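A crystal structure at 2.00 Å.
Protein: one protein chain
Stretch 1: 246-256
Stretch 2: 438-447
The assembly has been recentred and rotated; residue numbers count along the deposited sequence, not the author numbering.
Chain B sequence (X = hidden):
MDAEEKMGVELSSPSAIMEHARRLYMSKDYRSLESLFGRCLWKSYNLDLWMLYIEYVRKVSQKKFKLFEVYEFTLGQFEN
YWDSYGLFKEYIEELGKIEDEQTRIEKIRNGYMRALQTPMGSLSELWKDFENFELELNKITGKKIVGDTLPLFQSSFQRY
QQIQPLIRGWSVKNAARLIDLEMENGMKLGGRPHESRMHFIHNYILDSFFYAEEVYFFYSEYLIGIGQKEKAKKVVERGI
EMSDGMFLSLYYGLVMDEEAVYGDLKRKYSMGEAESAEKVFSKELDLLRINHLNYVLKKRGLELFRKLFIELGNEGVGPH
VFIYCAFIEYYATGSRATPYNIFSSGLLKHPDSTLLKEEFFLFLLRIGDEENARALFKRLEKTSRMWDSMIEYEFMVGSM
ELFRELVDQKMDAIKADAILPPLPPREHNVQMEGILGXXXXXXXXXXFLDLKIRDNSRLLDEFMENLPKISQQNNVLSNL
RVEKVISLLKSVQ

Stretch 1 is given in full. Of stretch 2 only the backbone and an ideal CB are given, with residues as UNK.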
ATOM      1  N   MET B 246      -7.652  -7.178 -27.198  1.00 32.98           N
ATOM      2  CA  MET B 246      -8.426  -8.318 -26.691  1.00 29.69           C
ATOM      3  C   MET B 246      -9.833  -7.974 -26.116  1.00 27.10           C
ATOM      4  O   MET B 246     -10.715  -8.796 -26.189  1.00 24.21           O
ATOM      5  CB  MET B 246      -7.574  -9.033 -25.632  1.00 30.51           C
ATOM      6  CG  MET B 246      -8.196 -10.206 -24.861  1.00 30.79           C
ATOM      7  SD  MET B 246      -6.857 -11.232 -24.249  1.00 32.87           S
ATOM      8  CE  MET B 246      -6.328 -11.912 -25.828  1.00 30.24           C
ATOM      9  N   PHE B 247     -10.026  -6.787 -25.521  1.00 25.69           N
ATOM     10  CA  PHE B 247     -11.328  -6.420 -24.872  1.00 24.81           C
ATOM     11  C   PHE B 247     -12.600  -6.805 -25.684  1.00 24.39           C
ATOM     12  O   PHE B 247     -13.512  -7.480 -25.169  1.00 22.99           O
ATOM     13  CB  PHE B 247     -11.388  -4.906 -24.497  1.00 22.13           C
ATOM     14  CG  PHE B 247     -12.697  -4.488 -23.891  1.00 23.29           C
ATOM     15  CD1 PHE B 247     -12.867  -4.472 -22.479  1.00 20.38           C
ATOM     16  CD2 PHE B 247     -13.790  -4.154 -24.694  1.00 18.39           C
ATOM     17  CE1 PHE B 247     -14.081  -4.101 -21.928  1.00 20.62           C
ATOM     18  CE2 PHE B 247     -15.015  -3.805 -24.145  1.00 13.73           C
ATOM     19  CZ  PHE B 247     -15.174  -3.783 -22.747  1.00 20.18           C
ATOM     20  N   LEU B 248     -12.677  -6.314 -26.925  1.00 24.51           N
ATOM     21  CA  LEU B 248     -13.900  -6.463 -27.723  1.00 25.26           C
ATOM     22  C   LEU B 248     -14.181  -7.896 -28.079  1.00 24.99           C
ATOM     23  O   LEU B 248     -15.331  -8.247 -28.250  1.00 25.71           O
ATOM     24  CB  LEU B 248     -13.871  -5.595 -29.018  1.00 25.08           C
ATOM     25  CG  LEU B 248     -14.363  -4.157 -28.982  1.00 24.43           C
ATOM     26  CD1 LEU B 248     -14.389  -3.625 -30.410  1.00 29.73           C
ATOM     27  CD2 LEU B 248     -15.737  -3.986 -28.399  1.00 22.40           C
ATOM     28  N   SER B 249     -13.138  -8.733 -28.182  1.00 25.81           N
ATOM     29  CA  SER B 249     -13.345 -10.179 -28.396  1.00 25.57           C
ATOM     30  C   SER B 249     -13.870 -10.885 -27.159  1.00 25.46           C
ATOM     31  O   SER B 249     -14.699 -11.804 -27.276  1.00 25.51           O
ATOM     32  CB  SER B 249     -12.071 -10.854 -28.920  1.00 26.32           C
ATOM     33  OG  SER B 249     -11.670 -10.252 -30.173  1.00 29.26           O
ATOM     34  N   LEU B 250     -13.371 -10.483 -25.983  1.00 23.17           N
ATOM     35  CA  LEU B 250     -13.855 -11.014 -24.712  1.00 21.36           C
ATOM     36  C   LEU B 250     -15.314 -10.660 -24.434  1.00 20.51           C
ATOM     37  O   LEU B 250     -16.108 -11.511 -23.970  1.00 19.39           O
ATOM     38  CB  LEU B 250     -12.934 -10.571 -23.539  1.00 21.98           C
ATOM     39  CG  LEU B 250     -11.466 -11.013 -23.535  1.00 20.68           C
ATOM     40  CD1 LEU B 250     -10.832 -10.781 -22.165  1.00 21.13           C
ATOM     41  CD2 LEU B 250     -11.306 -12.465 -23.882  1.00 15.27           C
ATOM     42  N   TYR B 251     -15.658  -9.396 -24.704  1.00 18.52           N
ATOM     43  CA  TYR B 251     -17.020  -8.929 -24.656  1.00 18.93           C
ATOM     44  C   TYR B 251     -17.937  -9.621 -25.711  1.00 18.71           C
ATOM     45  O   TYR B 251     -19.043 -10.067 -25.428  1.00 17.95           O
ATOM     46  CB  TYR B 251     -16.971  -7.434 -24.882  1.00 18.74           C
ATOM     47  CG  TYR B 251     -18.302  -6.710 -24.994  1.00 20.06           C
ATOM     48  CD1 TYR B 251     -18.969  -6.252 -23.832  1.00 20.80           C
ATOM     49  CD2 TYR B 251     -18.859  -6.403 -26.238  1.00 17.16           C
ATOM     50  CE1 TYR B 251     -20.177  -5.546 -23.915  1.00 19.88           C
ATOM     51  CE2 TYR B 251     -20.105  -5.678 -26.310  1.00 18.97           C
ATOM     52  CZ  TYR B 251     -20.731  -5.257 -25.152  1.00 17.67           C
ATOM     53  OH  TYR B 251     -21.919  -4.545 -25.208  1.00 21.07           O
ATOM     54  N   TYR B 252     -17.470  -9.692 -26.940  1.00 20.80           N
ATOM     55  CA  TYR B 252     -18.123 -10.551 -27.965  1.00 20.70           C
ATOM     56  C   TYR B 252     -18.333 -12.004 -27.482  1.00 21.15           C
ATOM     57  O   TYR B 252     -19.433 -12.485 -27.472  1.00 21.01           O
ATOM     58  CB  TYR B 252     -17.258 -10.506 -29.247  1.00 22.66           C
ATOM     59  CG  TYR B 252     -17.920 -11.115 -30.510  1.00 25.69           C
ATOM     60  CD1 TYR B 252     -19.064 -10.541 -31.076  1.00 25.02           C
ATOM     61  CD2 TYR B 252     -17.358 -12.236 -31.141  1.00 27.05           C
ATOM     62  CE1 TYR B 252     -19.668 -11.120 -32.236  1.00 27.29           C
ATOM     63  CE2 TYR B 252     -17.935 -12.814 -32.288  1.00 26.14           C
ATOM     64  CZ  TYR B 252     -19.088 -12.256 -32.836  1.00 28.30           C
ATOM     65  OH  TYR B 252     -19.651 -12.830 -34.010  1.00 29.13           O
ATOM     66  N   GLY B 253     -17.312 -12.692 -26.998  1.00 21.12           N
ATOM     67  CA  GLY B 253     -17.532 -14.080 -26.587  1.00 20.10           C
ATOM     68  C   GLY B 253     -18.610 -14.166 -25.516  1.00 21.21           C
ATOM     69  O   GLY B 253     -19.568 -14.927 -25.627  1.00 18.86           O
ATOM     70  N   LEU B 254     -18.464 -13.350 -24.468  1.00 20.27           N
ATOM     71  CA  LEU B 254     -19.360 -13.470 -23.339  1.00 21.41           C
ATOM     72  C   LEU B 254     -20.757 -12.885 -23.562  1.00 22.21           C
ATOM     73  O   LEU B 254     -21.743 -13.493 -23.167  1.00 23.35           O
ATOM     74  CB  LEU B 254     -18.727 -12.870 -22.069  1.00 22.35           C
ATOM     75  CG  LEU B 254     -19.498 -13.078 -20.751  1.00 21.47           C
ATOM     76  CD1 LEU B 254     -19.718 -14.545 -20.353  1.00 18.84           C
ATOM     77  CD2 LEU B 254     -18.766 -12.256 -19.634  1.00 23.27           C
ATOM     78  N   VAL B 255     -20.836 -11.682 -24.085  1.00 22.15           N
ATOM     79  CA  VAL B 255     -22.115 -10.941 -24.100  1.00 23.45           C
ATOM     80  C   VAL B 255     -22.966 -11.395 -25.308  1.00 24.51           C
ATOM     81  O   VAL B 255     -24.204 -11.468 -25.238  1.00 24.05           O
ATOM     82  CB  VAL B 255     -21.842  -9.416 -24.167  1.00 22.24           C
ATOM     83  CG1 VAL B 255     -23.055  -8.599 -24.664  1.00 22.22           C
ATOM     84  CG2 VAL B 255     -21.341  -8.891 -22.803  1.00 24.91           C
ATOM     85  N   MET B 256     -22.269 -11.718 -26.391  1.00 26.15           N
ATOM     86  CA  MET B 256     -22.928 -12.140 -27.645  1.00 27.19           C
ATOM     87  C   MET B 256     -22.913 -13.652 -27.874  1.00 28.21           C
ATOM     88  O   MET B 256     -23.313 -14.091 -28.963  1.00 29.46           O
ATOM     89  CB  MET B 256     -22.255 -11.457 -28.821  1.00 26.23           C
ATOM     90  CG  MET B 256     -22.069 -10.003 -28.612  1.00 26.56           C
ATOM     91  SD  MET B 256     -23.650  -9.222 -28.620  1.00 25.74           S
ATOM     92  CE  MET B 256     -23.201  -7.484 -28.489  1.00 27.25           C
ATOM     93  N   UNK B 438     -19.109   2.305 -17.325  1.00 23.87           N
ATOM     94  CA  UNK B 438     -19.586   0.971 -17.696  1.00 22.49           C
ATOM     95  C   UNK B 438     -18.493   0.119 -18.355  1.00 23.54           C
ATOM     96  O   UNK B 438     -18.324  -1.057 -18.038  1.00 21.99           O
ATOM     97  CB  UNK B 438     -20.782   1.094 -18.642  1.00 22.49           C
ATOM     98  N   UNK B 439     -17.787   0.723 -19.301  1.00 22.95           N
ATOM     99  CA  UNK B 439     -16.674   0.099 -19.973  1.00 23.36           C
ATOM    100  C   UNK B 439     -15.647  -0.355 -18.969  1.00 23.61           C
ATOM    101  O   UNK B 439     -15.199  -1.477 -19.072  1.00 23.95           O
ATOM    102  CB  UNK B 439     -16.046   1.055 -20.989  1.00 23.36           C
ATOM    103  N   UNK B 440     -15.239   0.532 -18.040  1.00 22.98           N
ATOM    104  CA  UNK B 440     -14.242   0.141 -17.037  1.00 23.01           C
ATOM    105  C   UNK B 440     -14.699  -0.949 -16.132  1.00 20.55           C
ATOM    106  O   UNK B 440     -13.918  -1.798 -15.776  1.00 22.46           O
ATOM    107  CB  UNK B 440     -13.844   1.348 -16.186  1.00 23.01           C
ATOM    108  N   UNK B 441     -15.985  -0.985 -15.833  1.00 20.67           N
ATOM    109  CA  UNK B 441     -16.604  -2.124 -15.156  1.00 19.84           C
ATOM    110  C   UNK B 441     -16.380  -3.439 -15.871  1.00 19.69           C
ATOM    111  O   UNK B 441     -16.065  -4.418 -15.241  1.00 20.46           O
ATOM    112  CB  UNK B 441     -18.107  -1.884 -15.004  1.00 19.84           C
ATOM    113  N   UNK B 442     -16.540  -3.469 -17.201  1.00 19.72           N
ATOM    114  CA  UNK B 442     -16.327  -4.681 -17.939  1.00 17.82           C
ATOM    115  C   UNK B 442     -14.835  -4.949 -17.969  1.00 18.44           C
ATOM    116  O   UNK B 442     -14.433  -6.057 -17.653  1.00 17.74           O
ATOM    117  CB  UNK B 442     -16.913  -4.588 -19.349  1.00 17.82           C
ATOM    118  N   UNK B 443     -14.009  -3.946 -18.350  1.00 17.86           N
ATOM    119  CA  UNK B 443     -12.582  -4.143 -18.354  1.00 19.07           C
ATOM    120  C   UNK B 443     -12.012  -4.699 -17.053  1.00 18.91           C
ATOM    121  O   UNK B 443     -11.155  -5.567 -17.090  1.00 17.68           O
ATOM    122  CB  UNK B 443     -11.899  -2.813 -18.677  1.00 19.07           C
ATOM    123  N   UNK B 444     -12.414  -4.141 -15.918  1.00 18.90           N
ATOM    124  CA  UNK B 444     -11.819  -4.608 -14.664  1.00 20.42           C
ATOM    125  C   UNK B 444     -12.183  -6.046 -14.413  1.00 19.90           C
ATOM    126  O   UNK B 444     -11.456  -6.778 -13.765  1.00 20.62           O
ATOM    127  CB  UNK B 444     -12.268  -3.740 -13.486  1.00 20.42           C
ATOM    128  N   UNK B 445     -13.360  -6.431 -14.886  1.00 20.84           N
ATOM    129  CA  UNK B 445     -13.891  -7.772 -14.665  1.00 19.85           C
ATOM    130  C   UNK B 445     -13.169  -8.802 -15.543  1.00 19.96           C
ATOM    131  O   UNK B 445     -12.982  -9.936 -15.101  1.00 19.72           O
ATOM    132  CB  UNK B 445     -15.395  -7.798 -14.946  1.00 19.85           C
ATOM    133  N   UNK B 446     -12.841  -8.440 -16.785  1.00 19.18           N
ATOM    134  CA  UNK B 446     -12.129  -9.364 -17.684  1.00 20.96           C
ATOM    135  C   UNK B 446     -10.702  -9.514 -17.161  1.00 21.37           C
ATOM    136  O   UNK B 446     -10.120 -10.601 -17.283  1.00 20.07           O
ATOM    137  CB  UNK B 446     -12.136  -8.862 -19.129  1.00 20.96           C
ATOM    138  N   UNK B 447     -10.146  -8.420 -16.604  1.00 22.20           N
ATOM    139  CA  UNK B 447      -8.758  -8.447 -16.021  1.00 24.24           C
ATOM    140  C   UNK B 447      -8.769  -9.267 -14.708  1.00 24.53           C
ATOM    141  O   UNK B 447      -9.784  -9.290 -14.061  1.00 25.37           O
ATOM    142  CB  UNK B 447      -8.249  -7.030 -15.751  1.00 24.24           C
TER

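The helix 247-255 crosses the helix ending at 446 nearly at right angles, 88° between directions, with axes 10.8 Å apart. Stretch 1 offers mainly apolar and aromatic surface.

Position 438 is helical and has nothing of stretch 1 within 5.5 Å of its ideal CB. Many residues would fit. It is Arg438, and its guanidinium is hydrogen-bonded elsewhere in the structure.

At 439 CA-to-CB points sideways, and the ideal CB lies 5.2 Å from Phe247 CZ. A side chain long enough to bend back could cover that ring; a large apolar or aromatic one suits. It is Tyr439. Its CD1 is 3.5 Å from Phe247 CZ, over one face of the Phe247 ring. The ring planes meet obliquely, at 47°.

Position 440 points away, and 441 sideways with no neighbour in stretch 1. Neither is constrained here. They are His440 and Cys441.

Position 442 points toward stretch 1. Its ideal CB is 3.9 Å from Phe247 CE1 and 5.2 Å from Tyr251 CD1. Leu, Met or an aromatic would be plausible. It is Phe442. Its ring face receives the edge of Tyr251 in an offset edge-to-face pair, centroids 5.6 Å apart. Phe442 CE1 also reaches Val255 CG2 at 3.9 Å.

Position 443 points sideways, with its ideal CB 4.1 Å from Phe247 CE1. The backbone itself is close: Phe247 CE1 is 3.6 Å from N of 443. A medium apolar side chain could flank the ring. It is Leu443, whose CD1 lies 4.1 Å from Phe247 CD1.

Positions 444 and 445 find nothing of stretch 1 near their ideal CB, so polar residues are acceptable. They are Asp444 and Ser445. Ser445 OG donates a hydrogen bond to Cys441 O, 3.0 Å away, one turn back.

Position 446 points toward stretch 1, its ideal CB 3.8 Å from Leu250 CD1. Leu250, Tyr251 and Leu254 offer an apolar surface that a large flat side chain could cover; Leu or Met might also serve. It is Phe446. Leu250 CB sits 3.8 Å from the Phe446 ring centroid, almost on the ring normal, a CH-pi contact. The ring edge meets a face of Phe247, with Phe446 CE2 3.6 Å from Phe247 CE1. Tyr439 lies over the opposite face, and Phe247 sits among Tyr439, Phe442, Leu443 and Phe446.

Position 447 is the first to leave helical angles, at -71/146, and makes no contact. It is Asn447.

Stretch 2, residues 438-447: RYHCFLDSFN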
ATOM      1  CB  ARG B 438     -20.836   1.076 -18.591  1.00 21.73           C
ATOM      2  CG  ARG B 438     -22.072   1.419 -17.790  1.00 23.80           C
ATOM      3  CD  ARG B 438     -23.250   1.818 -18.648  1.00 26.64           C
ATOM      4  NE  ARG B 438     -24.340   2.393 -17.840  1.00 31.81           N
ATOM      5  CZ  ARG B 438     -25.358   1.707 -17.289  1.00 32.61           C
ATOM      6  NH1 ARG B 438     -25.453   0.373 -17.420  1.00 31.48           N
ATOM      7  NH2 ARG B 438     -26.306   2.360 -16.617  1.00 29.84           N
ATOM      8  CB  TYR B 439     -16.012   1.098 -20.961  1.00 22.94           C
ATOM      9  CG  TYR B 439     -14.649   0.647 -21.472  1.00 22.13           C
ATOM     10  CD1 TYR B 439     -14.535  -0.316 -22.493  1.00 18.62           C
ATOM     11  CD2 TYR B 439     -13.482   1.176 -20.928  1.00 18.31           C
ATOM     12  CE1 TYR B 439     -13.309  -0.708 -22.954  1.00 18.46           C
ATOM     13  CE2 TYR B 439     -12.261   0.782 -21.372  1.00 20.44           C
ATOM     14  CZ  TYR B 439     -12.172  -0.180 -22.376  1.00 22.25           C
ATOM     15  OH  TYR B 439     -10.923  -0.546 -22.828  1.00 23.89           O
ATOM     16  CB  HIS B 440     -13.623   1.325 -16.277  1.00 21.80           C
ATOM     17  CG  HIS B 440     -12.728   2.147 -17.136  1.00 24.63           C
ATOM     18  ND1 HIS B 440     -12.986   3.225 -17.914  1.00 25.39           N
ATOM     19  CD2 HIS B 440     -11.413   1.810 -17.364  1.00 25.23           C
ATOM     20  CE1 HIS B 440     -11.812   3.568 -18.530  1.00 24.75           C
ATOM     21  NE2 HIS B 440     -10.880   2.684 -18.201  1.00 25.74           N
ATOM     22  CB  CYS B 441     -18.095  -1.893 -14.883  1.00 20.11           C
ATOM     23  SG  CYS B 441     -18.463  -0.716 -13.526  1.00 22.70           S
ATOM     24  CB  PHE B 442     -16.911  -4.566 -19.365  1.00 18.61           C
ATOM     25  CG  PHE B 442     -18.367  -4.904 -19.461  1.00 19.13           C
ATOM     26  CD1 PHE B 442     -18.770  -6.114 -19.963  1.00 19.80           C
ATOM     27  CD2 PHE B 442     -19.347  -3.979 -19.078  1.00 21.70           C
ATOM     28  CE1 PHE B 442     -20.117  -6.453 -20.052  1.00 19.84           C
ATOM     29  CE2 PHE B 442     -20.678  -4.303 -19.148  1.00 21.06           C
ATOM     30  CZ  PHE B 442     -21.063  -5.561 -19.655  1.00 20.41           C
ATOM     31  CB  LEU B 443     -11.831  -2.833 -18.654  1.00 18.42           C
ATOM     32  CG  LEU B 443     -10.309  -2.868 -18.715  1.00 20.47           C
ATOM     33  CD1 LEU B 443      -9.842  -3.835 -19.845  1.00 21.34           C
ATOM     34  CD2 LEU B 443      -9.802  -1.419 -19.033  1.00 21.30           C
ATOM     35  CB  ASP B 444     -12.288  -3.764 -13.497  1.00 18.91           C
ATOM     36  CG  ASP B 444     -11.734  -2.380 -13.537  1.00 24.31           C
ATOM     37  OD1 ASP B 444     -10.718  -2.090 -14.246  1.00 29.73           O
ATOM     38  OD2 ASP B 444     -12.354  -1.556 -12.881  1.00 25.67           O
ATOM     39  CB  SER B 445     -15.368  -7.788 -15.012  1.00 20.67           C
ATOM     40  OG  SER B 445     -16.151  -7.112 -14.029  1.00 23.98           O
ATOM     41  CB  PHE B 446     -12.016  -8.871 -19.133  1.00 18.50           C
ATOM     42  CG  PHE B 446     -13.328  -8.783 -19.885  1.00 20.29           C
ATOM     43  CD1 PHE B 446     -14.222  -9.837 -19.919  1.00 19.18           C
ATOM     44  CD2 PHE B 446     -13.635  -7.652 -20.629  1.00 18.39           C
ATOM     45  CE1 PHE B 446     -15.446  -9.763 -20.618  1.00 20.92           C
ATOM     46  CE2 PHE B 446     -14.837  -7.592 -21.381  1.00 22.07           C
ATOM     47  CZ  PHE B 446     -15.740  -8.646 -21.350  1.00 19.05           C
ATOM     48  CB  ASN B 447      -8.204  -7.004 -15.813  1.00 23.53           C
ATOM     49  CG  ASN B 447      -7.905  -6.301 -17.126  1.00 25.51           C
ATOM     50  OD1 ASN B 447      -7.645  -6.958 -18.133  1.00 25.64           O
ATOM     51  ND2 ASN B 447      -7.968  -4.952 -17.137  1.00 26.06           N
TER
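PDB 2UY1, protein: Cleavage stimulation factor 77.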